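PDB 5C2V: hydrazine synthase subunit alpha from Candidatus Kuenenia stuttgartiensis, which catalyses, as part of the hydrazine synthase complex, the condensation of ammonia with hydroxylamine made in the gamma subunit, yielding hydrazine. Local coordinates for residues S30-Q36 against R58-L64; K70-F76 against W106-G112; V708-A713 against W760-A765. All coordinates share one frame. Residue numbers count along the deposited sequence, not the author numbering.

Contact 1 of 3, residues S30-Q36 against R58-L64; sequences SQILFTQ and RIVLFDL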
loop_
_atom_site.group_PDB
_atom_site.type_symbol
_atom_site.label_atom_id
_atom_site.label_comp_id
_atom_site.label_asym_id
_atom_site.label_seq_id
_atom_site.Cartn_x
_atom_site.Cartn_y
_atom_site.Cartn_z
ATOM N N SER D 30 46.405 -7.439 4.554
ATOM C CA SER D 30 47.284 -6.541 3.809
ATOM C C SER D 30 46.899 -6.350 2.339
ATOM O O SER D 30 47.489 -5.519 1.650
ATOM C CB SER D 30 48.727 -7.045 3.889
ATOM O OG SER D 30 48.859 -8.314 3.273
ATOM N N GLN D 31 45.905 -7.097 1.861
ATOM C CA GLN D 31 45.575 -7.095 0.433
ATOM C C GLN D 31 44.088 -7.342 0.184
ATOM O O GLN D 31 43.430 -8.042 0.953
ATOM C CB GLN D 31 46.404 -8.147 -0.316
ATOM C CG GLN D 31 47.884 -7.805 -0.476
ATOM C CD GLN D 31 48.636 -8.807 -1.333
ATOM O OE1 GLN D 31 48.068 -9.794 -1.802
ATOM N NE2 GLN D 31 49.924 -8.557 -1.543
ATOM N N ILE D 32 43.562 -6.764 -0.893
ATOM C CA ILE D 32 42.152 -6.937 -1.236
ATOM C C ILE D 32 41.941 -7.213 -2.725
ATOM O O ILE D 32 42.699 -6.742 -3.571
ATOM C CB ILE D 32 41.312 -5.698 -0.841
ATOM C CG1 ILE D 32 41.772 -4.460 -1.616
ATOM C CG2 ILE D 32 41.380 -5.445 0.661
ATOM C CD1 ILE D 32 40.933 -3.230 -1.352
ATOM N N LEU D 33 40.905 -7.985 -3.035
ATOM C CA LEU D 33 40.505 -8.234 -4.415
ATOM C C LEU D 33 39.230 -7.465 -4.730
ATOM O O LEU D 33 38.318 -7.422 -3.904
ATOM C CB LEU D 33 40.282 -9.728 -4.661
ATOM C CG LEU D 33 41.486 -10.669 -4.681
ATOM C CD1 LEU D 33 41.021 -12.113 -4.597
ATOM C CD2 LEU D 33 42.301 -10.450 -5.941
ATOM N N PHE D 34 39.154 -6.858 -5.910
ATOM C CA PHE D 34 37.908 -6.201 -6.301
ATOM C C PHE D 34 37.729 -6.082 -7.811
ATOM O O PHE D 34 38.679 -6.221 -8.582
ATOM C CB PHE D 34 37.800 -4.814 -5.652
ATOM C CG PHE D 34 38.885 -3.856 -6.055
ATOM C CD1 PHE D 34 38.708 -2.997 -7.127
ATOM C CD2 PHE D 34 40.073 -3.796 -5.345
ATOM C CE1 PHE D 34 39.700 -2.107 -7.493
ATOM C CE2 PHE D 34 41.070 -2.909 -5.707
ATOM C CZ PHE D 34 40.883 -2.064 -6.783
ATOM N N THR D 35 36.488 -5.831 -8.216
ATOM C CA THR D 35 36.120 -5.737 -9.621
ATOM C C THR D 35 36.095 -4.291 -10.108
ATOM O O THR D 35 35.538 -3.407 -9.451
ATOM C CB THR D 35 34.735 -6.370 -9.879
ATOM O OG1 THR D 35 34.719 -7.715 -9.383
ATOM C CG2 THR D 35 34.412 -6.378 -11.366
ATOM N N GLN D 36 36.709 -4.065 -11.265
ATOM C CA GLN D 36 36.653 -2.777 -11.940
ATOM C C GLN D 36 35.854 -2.900 -13.231
ATOM O O GLN D 36 36.165 -3.733 -14.086
ATOM C CB GLN D 36 38.059 -2.256 -12.240
ATOM C CG GLN D 36 38.857 -1.863 -11.012
ATOM C CD GLN D 36 40.223 -1.309 -11.364
ATOM O OE1 GLN D 36 40.815 -1.684 -12.376
ATOM N NE2 GLN D 36 40.727 -0.404 -10.532
ATOM N N ARG D 58 37.439 -6.095 -15.274
ATOM C CA ARG D 58 38.577 -6.893 -14.838
ATOM C C ARG D 58 38.598 -7.068 -13.323
ATOM O O ARG D 58 38.144 -6.199 -12.581
ATOM C CB ARG D 58 39.882 -6.251 -15.310
ATOM C CG ARG D 58 40.152 -4.888 -14.694
ATOM C CD ARG D 58 41.284 -4.171 -15.404
ATOM N NE ARG D 58 41.734 -2.998 -14.661
ATOM C CZ ARG D 58 42.630 -2.127 -15.111
ATOM N NH1 ARG D 58 43.171 -2.291 -16.311
ATOM N NH2 ARG D 58 42.983 -1.089 -14.365
ATOM N N ILE D 59 39.120 -8.203 -12.869
ATOM C CA ILE D 59 39.299 -8.445 -11.442
ATOM C C ILE D 59 40.743 -8.161 -11.056
ATOM O O ILE D 59 41.671 -8.672 -11.684
ATOM C CB ILE D 59 38.934 -9.888 -11.056
ATOM C CG1 ILE D 59 37.489 -10.191 -11.449
ATOM C CG2 ILE D 59 39.147 -10.116 -9.569
ATOM C CD1 ILE D 59 37.033 -11.569 -11.053
ATOM N N VAL D 60 40.933 -7.343 -10.027
ATOM C CA VAL D 60 42.272 -6.897 -9.664
ATOM C C VAL D 60 42.611 -7.102 -8.189
ATOM O O VAL D 60 41.725 -7.151 -7.324
ATOM C CB VAL D 60 42.470 -5.407 -10.005
ATOM C CG1 VAL D 60 42.413 -5.193 -11.510
ATOM C CG2 VAL D 60 41.424 -4.562 -9.305
ATOM N N LEU D 61 43.910 -7.218 -7.924
ATOM C CA LEU D 61 44.442 -7.353 -6.573
ATOM C C LEU D 61 45.215 -6.098 -6.181
ATOM O O LEU D 61 46.046 -5.603 -6.946
ATOM C CB LEU D 61 45.345 -8.585 -6.471
ATOM C CG LEU D 61 46.083 -8.817 -5.151
ATOM C CD1 LEU D 61 45.101 -8.958 -3.999
ATOM C CD2 LEU D 61 46.976 -10.046 -5.250
ATOM N N PHE D 62 44.940 -5.594 -4.983
ATOM C CA PHE D 62 45.518 -4.339 -4.519
ATOM C C PHE D 62 46.108 -4.475 -3.118
ATOM O O PHE D 62 45.456 -4.987 -2.205
ATOM C CB PHE D 62 44.459 -3.234 -4.546
ATOM C CG PHE D 62 44.910 -1.939 -3.934
ATOM C CD1 PHE D 62 45.726 -1.070 -4.641
ATOM C CD2 PHE D 62 44.505 -1.582 -2.658
ATOM C CE1 PHE D 62 46.138 0.125 -4.080
ATOM C CE2 PHE D 62 44.913 -0.389 -2.094
ATOM C CZ PHE D 62 45.731 0.466 -2.806
ATOM N N ASP D 63 47.343 -4.013 -2.958
ATOM C CA ASP D 63 48.020 -4.044 -1.666
ATOM C C ASP D 63 47.776 -2.741 -0.909
ATOM O O ASP D 63 48.010 -1.655 -1.436
ATOM C CB ASP D 63 49.520 -4.285 -1.854
ATOM C CG ASP D 63 50.252 -4.467 -0.538
ATOM O OD1 ASP D 63 50.674 -3.452 0.055
ATOM O OD2 ASP D 63 50.407 -5.626 -0.098
ATOM N N LEU D 64 47.310 -2.860 0.330
ATOM C CA LEU D 64 46.912 -1.698 1.120
ATOM C C LEU D 64 48.104 -0.903 1.645
ATOM O O LEU D 64 47.945 0.212 2.141
ATOM C CB LEU D 64 46.030 -2.136 2.291
ATOM C CG LEU D 64 44.837 -3.029 1.943
ATOM C CD1 LEU D 64 44.022 -3.349 3.187
ATOM C CD2 LEU D 64 43.967 -2.379 0.879
#
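Strands 31-36 and 58-63 run antiparallel, their axes approaching to 4.7 Å with N-to-C directions 155° apart. I32-F62, F34-V60 and Q36-R58 are hydrogen-bonded pairs, each with two backbone hydrogen bonds (such as I32 N-F62 O and F62 N-I32 O, both 2.9 Å); Q31-D63, L33-L61 and T35-I59 are the non-hydrogen-bonded pairs between them. L64 N to S30 O, 3.0 Å, carries the ladder one step further. On the F34 face, V60 CG2 sits 3.6 Å from the F34 ring centroid in a CH-pi contact, while F62 CB meets the ring edge at F34 CE2, 3.6 Å away. At the strand end, R58 NE donates to Q36 OE1 (2.8 Å), and R58 NH2 to the same oxygen (3.0 Å); R58 NH1 makes a weak hydrogen bond to bound trimethyl glycine. The other face joins L33 CD2 to L61 CB at 3.6 Å, and its L33, T35 and I59 pack on strand 76-84. With strand 381-387 as innermost strand beside 31-37, this is the velcro blade that closes a six-bladed beta-propeller.

Contact 2 of 3, residues K70-F76 against W106-G112; sequences KVLTNDF and WEMNIDG. With BET (trimethyl glycine), chain B.
The apolar centre is built from L72, F76, W106 and M108, whose CA-to-CB bonds all point toward the opposite segment. L72 (chi1 m, chi2 p) places CB 3.9 Å from M108 SD, with M108 in p, t, p. Both F76 and W106 have chi1 m, with chi2 at -88° and 74° respectively; the edge of F76 meets the face of W106 in a T-shaped stack, its ring centroid 4.7 Å from that of the indole five-membered ring, planes at 75°, and F76 CE1 3.4 Å from W106 CE2. M108 CE lies 4.3 Å from F76 CE2, and F93 adds a second edge-to-face partner to F76.

The segments do not pair as strands: the CA atoms of L72 and G112 are 5.2 Å apart, those of F76 and W106 10.5 Å. After strand residues 70-71 a type I turn spans T73-F76, closed by a very short F76 N to T73 O bond of 2.5 Å. Opposite, strand 106-109 enters a type I turn over N109-G112, with G112 N 3.1 Å from N109 O and G112 at phi 109°, psi -7°, where a CB would collide with the carbonyl O of D111. L72 CD2 reaches this turn, 3.4 Å from I110 O.

At the polar edge, fully extended K70 (all t) donates a hydrogen bond from NZ to D111 O, 3.0 Å. On the pocket side, F76 O comes within 3.3 Å of C3 of trimethyl glycine. The contact is inter-blade packing in a beta-propeller, and its chemistry implies that aromatic, thioether and aliphatic surfaces make up most of the contacts, with one lysine-to-carbonyl hydrogen bond at the rim.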
loop_
_atom_site.group_PDB
_atom_site.type_symbol
_atom_site.label_atom_id
_atom_site.label_comp_id
_atom_site.label_asym_id
_atom_site.label_seq_id
_atom_site.Cartn_x
_atom_site.Cartn_y
_atom_site.Cartn_z
ATOM N N LYS D 70 47.448 -4.989 -9.425
ATOM C CA LYS D 70 47.747 -6.004 -10.436
ATOM C C LYS D 70 46.483 -6.629 -11.034
ATOM O O LYS D 70 45.544 -6.962 -10.310
ATOM C CB LYS D 70 48.633 -7.100 -9.839
ATOM C CG LYS D 70 48.950 -8.235 -10.800
ATOM C CD LYS D 70 49.812 -9.301 -10.142
ATOM C CE LYS D 70 50.094 -10.446 -11.102
ATOM N NZ LYS D 70 50.950 -11.495 -10.484
ATOM N N VAL D 71 46.475 -6.790 -12.356
ATOM C CA VAL D 71 45.349 -7.396 -13.062
ATOM C C VAL D 71 45.558 -8.895 -13.273
ATOM O O VAL D 71 46.459 -9.308 -14.002
ATOM C CB VAL D 71 45.117 -6.735 -14.436
ATOM C CG1 VAL D 71 43.990 -7.437 -15.179
ATOM C CG2 VAL D 71 44.820 -5.252 -14.275
ATOM N N LEU D 72 44.730 -9.702 -12.616
ATOM C CA LEU D 72 44.811 -11.159 -12.713
ATOM C C LEU D 72 44.098 -11.733 -13.941
ATOM O O LEU D 72 44.518 -12.746 -14.502
ATOM C CB LEU D 72 44.242 -11.802 -11.443
ATOM C CG LEU D 72 45.117 -11.787 -10.184
ATOM C CD1 LEU D 72 45.231 -10.392 -9.582
ATOM C CD2 LEU D 72 44.598 -12.772 -9.151
ATOM N N THR D 73 43.018 -11.075 -14.347
ATOM C CA THR D 73 42.063 -11.620 -15.313
ATOM C C THR D 73 42.331 -11.251 -16.772
ATOM O O THR D 73 41.463 -11.446 -17.623
ATOM C CB THR D 73 40.628 -11.211 -14.958
ATOM O OG1 THR D 73 40.575 -9.802 -14.704
ATOM C CG2 THR D 73 40.171 -11.967 -13.721
ATOM N N ASN D 74 43.512 -10.705 -17.052
ATOM C CA ASN D 74 43.860 -10.195 -18.382
ATOM C C ASN D 74 43.548 -11.156 -19.535
ATOM O O ASN D 74 43.414 -10.729 -20.681
ATOM C CB ASN D 74 45.352 -9.844 -18.427
ATOM C CG ASN D 74 45.605 -8.348 -18.420
ATOM O OD1 ASN D 74 44.804 -7.567 -18.934
ATOM N ND2 ASN D 74 46.730 -7.943 -17.841
ATOM N N ASP D 75 43.441 -12.448 -19.236
ATOM C CA ASP D 75 43.025 -13.431 -20.232
ATOM C C ASP D 75 41.515 -13.404 -20.484
ATOM O O ASP D 75 41.029 -14.021 -21.432
ATOM C CB ASP D 75 43.446 -14.838 -19.802
ATOM C CG ASP D 75 44.949 -15.020 -19.800
ATOM O OD1 ASP D 75 45.671 -14.014 -19.638
ATOM O OD2 ASP D 75 45.409 -16.171 -19.960
ATOM N N PHE D 76 40.778 -12.696 -19.634
ATOM C CA PHE D 76 39.322 -12.637 -19.750
ATOM C C PHE D 76 38.837 -11.290 -20.275
ATOM O O PHE D 76 39.284 -10.238 -19.818
ATOM C CB PHE D 76 38.664 -12.921 -18.398
ATOM C CG PHE D 76 38.825 -14.338 -17.928
ATOM C CD1 PHE D 76 37.911 -15.309 -18.299
ATOM C CD2 PHE D 76 39.882 -14.696 -17.110
ATOM C CE1 PHE D 76 38.052 -16.615 -17.869
ATOM C CE2 PHE D 76 40.030 -16.000 -16.675
ATOM C CZ PHE D 76 39.113 -16.960 -17.056
ATOM N N TRP D 106 34.864 -19.780 -12.927
ATOM C CA TRP D 106 36.283 -20.100 -12.984
ATOM C C TRP D 106 36.896 -19.972 -11.596
ATOM O O TRP D 106 36.274 -19.422 -10.690
ATOM C CB TRP D 106 37.011 -19.176 -13.965
ATOM C CG TRP D 106 36.408 -19.122 -15.340
ATOM C CD1 TRP D 106 35.251 -18.494 -15.705
ATOM C CD2 TRP D 106 36.946 -19.696 -16.538
ATOM N NE1 TRP D 106 35.029 -18.655 -17.050
ATOM C CE2 TRP D 106 36.056 -19.387 -17.585
ATOM C CE3 TRP D 106 38.091 -20.445 -16.824
ATOM C CZ2 TRP D 106 36.275 -19.802 -18.898
ATOM C CZ3 TRP D 106 38.307 -20.854 -18.128
ATOM C CH2 TRP D 106 37.403 -20.533 -19.147
ATOM N N GLU D 107 38.108 -20.487 -11.425
ATOM C CA GLU D 107 38.856 -20.256 -10.194
ATOM C C GLU D 107 40.349 -20.193 -10.480
ATOM O O GLU D 107 40.843 -20.842 -11.404
ATOM C CB GLU D 107 38.568 -21.340 -9.151
ATOM C CG GLU D 107 38.557 -22.766 -9.675
ATOM C CD GLU D 107 38.609 -23.787 -8.550
ATOM O OE1 GLU D 107 39.278 -23.513 -7.533
ATOM O OE2 GLU D 107 37.980 -24.858 -8.672
ATOM N N MET D 108 41.066 -19.404 -9.686
ATOM C CA MET D 108 42.508 -19.269 -9.855
ATOM C C MET D 108 43.183 -18.859 -8.552
ATOM O O MET D 108 42.532 -18.364 -7.634
ATOM C CB MET D 108 42.832 -18.252 -10.950
ATOM C CG MET D 108 42.638 -16.803 -10.529
ATOM S SD MET D 108 43.408 -15.627 -11.659
ATOM C CE MET D 108 42.519 -15.971 -13.175
ATOM N N ASN D 109 44.492 -19.068 -8.481
ATOM C CA ASN D 109 45.267 -18.689 -7.308
ATOM C C ASN D 109 45.370 -17.175 -7.165
ATOM O O ASN D 109 45.169 -16.437 -8.129
ATOM C CB ASN D 109 46.665 -19.306 -7.368
ATOM C CG ASN D 109 46.630 -20.819 -7.442
ATOM O OD1 ASN D 109 45.747 -21.460 -6.871
ATOM N ND2 ASN D 109 47.593 -21.401 -8.147
ATOM N N ILE D 110 45.678 -16.721 -5.954
ATOM C CA ILE D 110 45.775 -15.294 -5.664
ATOM C C ILE D 110 46.920 -14.636 -6.441
ATOM O O ILE D 110 46.885 -13.437 -6.716
ATOM C CB ILE D 110 45.961 -15.050 -4.143
ATOM C CG1 ILE D 110 45.849 -13.560 -3.807
ATOM C CG2 ILE D 110 47.282 -15.632 -3.653
ATOM C CD1 ILE D 110 46.047 -13.248 -2.339
ATOM N N ASP D 111 47.921 -15.429 -6.813
ATOM C CA ASP D 111 49.077 -14.909 -7.538
ATOM C C ASP D 111 48.785 -14.721 -9.025
ATOM O O ASP D 111 49.508 -14.010 -9.723
ATOM C CB ASP D 111 50.287 -15.831 -7.352
ATOM C CG ASP D 111 49.984 -17.281 -7.698
ATOM O OD1 ASP D 111 49.116 -17.536 -8.558
ATOM O OD2 ASP D 111 50.625 -18.174 -7.105
ATOM N N GLY D 112 47.720 -15.358 -9.502
ATOM C CA GLY D 112 47.366 -15.293 -10.908
ATOM C C GLY D 112 47.585 -16.585 -11.676
ATOM O O GLY D 112 47.211 -16.684 -12.844
HETATM N N BET B . 40.469 -6.201 -20.351
HETATM C CA BET B . 41.725 -5.411 -20.697
HETATM C C BET B . 41.967 -4.257 -19.583
HETATM O O BET B . 41.770 -3.094 -20.013
HETATM O OXT BET B . 42.320 -4.678 -18.457
HETATM C C1 BET B . 39.886 -6.817 -21.610
HETATM C C2 BET B . 39.401 -5.304 -19.725
HETATM C C3 BET B . 40.811 -7.356 -19.426
#

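Contact 3 of 3, residues V708-A713 against W760-A765; sequences VNPSAA and WIDLGA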
loop_
_atom_site.group_PDB
_atom_site.type_symbol
_atom_site.label_atom_id
_atom_site.label_comp_id
_atom_site.label_asym_id
_atom_site.label_seq_id
_atom_site.Cartn_x
_atom_site.Cartn_y
_atom_site.Cartn_z
ATOM N N VAL D 708 -14.509 -11.511 -13.529
ATOM C CA VAL D 708 -13.471 -12.496 -13.215
ATOM C C VAL D 708 -12.435 -12.015 -12.202
ATOM O O VAL D 708 -11.830 -10.956 -12.367
ATOM C CB VAL D 708 -12.726 -12.947 -14.500
ATOM C CG1 VAL D 708 -11.413 -13.635 -14.156
ATOM C CG2 VAL D 708 -13.605 -13.867 -15.340
ATOM N N ASN D 709 -12.236 -12.811 -11.155
ATOM C CA ASN D 709 -11.151 -12.582 -10.209
ATOM C C ASN D 709 -10.107 -13.689 -10.326
ATOM O O ASN D 709 -10.345 -14.816 -9.907
ATOM C CB ASN D 709 -11.690 -12.506 -8.778
ATOM C CG ASN D 709 -12.572 -11.291 -8.549
ATOM O OD1 ASN D 709 -12.168 -10.334 -7.888
ATOM N ND2 ASN D 709 -13.781 -11.323 -9.097
ATOM N N PRO D 710 -8.943 -13.372 -10.908
ATOM C CA PRO D 710 -7.886 -14.370 -11.103
ATOM C C PRO D 710 -7.406 -15.003 -9.796
ATOM O O PRO D 710 -7.134 -14.310 -8.816
ATOM C CB PRO D 710 -6.770 -13.563 -11.770
ATOM C CG PRO D 710 -7.497 -12.483 -12.498
ATOM C CD PRO D 710 -8.633 -12.104 -11.589
ATOM N N SER D 711 -7.335 -16.331 -9.814
ATOM C CA SER D 711 -6.969 -17.167 -8.670
ATOM C C SER D 711 -7.899 -17.007 -7.469
ATOM O O SER D 711 -7.547 -17.385 -6.352
ATOM C CB SER D 711 -5.527 -16.876 -8.242
ATOM O OG SER D 711 -5.184 -17.602 -7.072
ATOM N N ALA D 712 -9.085 -16.449 -7.696
ATOM C CA ALA D 712 -10.226 -16.712 -6.832
ATOM C C ALA D 712 -11.480 -16.861 -7.686
ATOM O O ALA D 712 -11.991 -15.878 -8.216
ATOM C CB ALA D 712 -10.398 -15.601 -5.806
ATOM N N ALA D 713 -12.014 -18.072 -7.774
ATOM C CA ALA D 713 -13.242 -18.283 -8.527
ATOM C C ALA D 713 -14.422 -17.905 -7.652
ATOM O O ALA D 713 -15.450 -17.428 -8.127
ATOM C CB ALA D 713 -13.352 -19.722 -8.992
ATOM N N TRP D 760 -10.465 -22.918 -14.487
ATOM C CA TRP D 760 -9.830 -21.928 -15.349
ATOM C C TRP D 760 -9.551 -20.632 -14.597
ATOM O O TRP D 760 -8.452 -20.085 -14.679
ATOM C CB TRP D 760 -10.700 -21.642 -16.575
ATOM C CG TRP D 760 -10.239 -20.455 -17.366
ATOM C CD1 TRP D 760 -9.053 -20.319 -18.029
ATOM C CD2 TRP D 760 -10.962 -19.237 -17.583
ATOM N NE1 TRP D 760 -8.991 -19.091 -18.640
ATOM C CE2 TRP D 760 -10.151 -18.408 -18.383
ATOM C CE3 TRP D 760 -12.214 -18.767 -17.178
ATOM C CZ2 TRP D 760 -10.551 -17.135 -18.785
ATOM C CZ3 TRP D 760 -12.611 -17.505 -17.578
ATOM C CH2 TRP D 760 -11.783 -16.703 -18.373
ATOM N N ILE D 761 -10.544 -20.152 -13.854
ATOM C CA ILE D 761 -10.384 -18.916 -13.096
ATOM C C ILE D 761 -9.383 -19.075 -11.951
ATOM O O ILE D 761 -8.534 -18.208 -11.735
ATOM C CB ILE D 761 -11.731 -18.428 -12.534
ATOM C CG1 ILE D 761 -12.706 -18.143 -13.677
ATOM C CG2 ILE D 761 -11.540 -17.186 -11.686
ATOM C CD1 ILE D 761 -14.015 -17.539 -13.228
ATOM N N ASP D 762 -9.476 -20.187 -11.228
ATOM C CA ASP D 762 -8.567 -20.455 -10.114
ATOM C C ASP D 762 -7.117 -20.593 -10.576
ATOM O O ASP D 762 -6.187 -20.314 -9.817
ATOM C CB ASP D 762 -8.997 -21.718 -9.366
ATOM C CG ASP D 762 -9.858 -21.414 -8.156
ATOM O OD1 ASP D 762 -10.300 -20.254 -8.014
ATOM O OD2 ASP D 762 -10.097 -22.336 -7.351
ATOM N N LEU D 763 -6.930 -21.023 -11.820
ATOM C CA LEU D 763 -5.597 -21.169 -12.398
ATOM C C LEU D 763 -4.981 -19.827 -12.789
ATOM O O LEU D 763 -3.817 -19.763 -13.179
ATOM C CB LEU D 763 -5.639 -22.086 -13.622
ATOM C CG LEU D 763 -5.644 -23.596 -13.379
ATOM C CD1 LEU D 763 -5.913 -24.333 -14.677
ATOM C CD2 LEU D 763 -4.322 -24.044 -12.774
ATOM N N GLY D 764 -5.760 -18.756 -12.677
ATOM C CA GLY D 764 -5.301 -17.442 -13.086
ATOM C C GLY D 764 -5.949 -16.933 -14.361
ATOM O O GLY D 764 -5.584 -15.869 -14.860
ATOM N N ALA D 765 -6.897 -17.704 -14.890
ATOM C CA ALA D 765 -7.708 -17.288 -16.035
ATOM C C ALA D 765 -6.869 -16.929 -17.256
ATOM O O ALA D 765 -7.051 -15.868 -17.853
ATOM C CB ALA D 765 -8.601 -16.113 -15.648
#
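I761 shows how one helix-end residue can hold a turn by both its backbone and its side chain. Its O accepts S711 N at 2.9 Å, while its CG2 lies 3.2 Å from N709 O, in the type II turn N709-A712, and 3.8 Å from A713 CA. The same I761 O also receives G764 N at 3.0 Å; with A765 N to W760 O (2.9 Å) and positive phi at G764, this completes a Schellman motif. D762 works one residue along. Its OD1 accepts A713 N at 2.8 Å, just past the turn, and its backbone O takes a CA-H...O contact from S711 CA at 3.4 Å. V708 supplies the apolar flank: CG2 is 4.3 Å from I761 CD1 and 4.4 Å from W760 CZ3, and CG1 meets A765 CB at 4.0 Å. The contact belongs to the cytochrome c region of the C-terminal heme domain and borders the middle domain. Loop and helix end both face the middle-domain sheet with strands 461-467 and 538-541, S711 OG through a hydrogen bond with T541 and D762 OD2 through a salt bridge with R463 and a hydrogen bond with S538, while V719 of helix 717-722 touches both I761 and A713.

From the N terminus the contacts come in series, and none nests within or crosses another. Contact 1 closes a loop of 21 residues and fixes two strands of the closing propeller blade, completed much later in the chain by strand 381-387. The chain turns at once into strand 69-71 of the same sheet, so contact 2 adjoins it, with centres 11 Å apart and L61 N to K70 O, 2.9 Å, joining them. Contact 2 then spans 29 residues, including strands 76-84 and 90-97, and ties that blade to the next. Contact 3 lies about 53 Å from both, between centres, across the chain's centre; it closes a loop of 46 residues that holds helix 717-722 and most of helix 751-762.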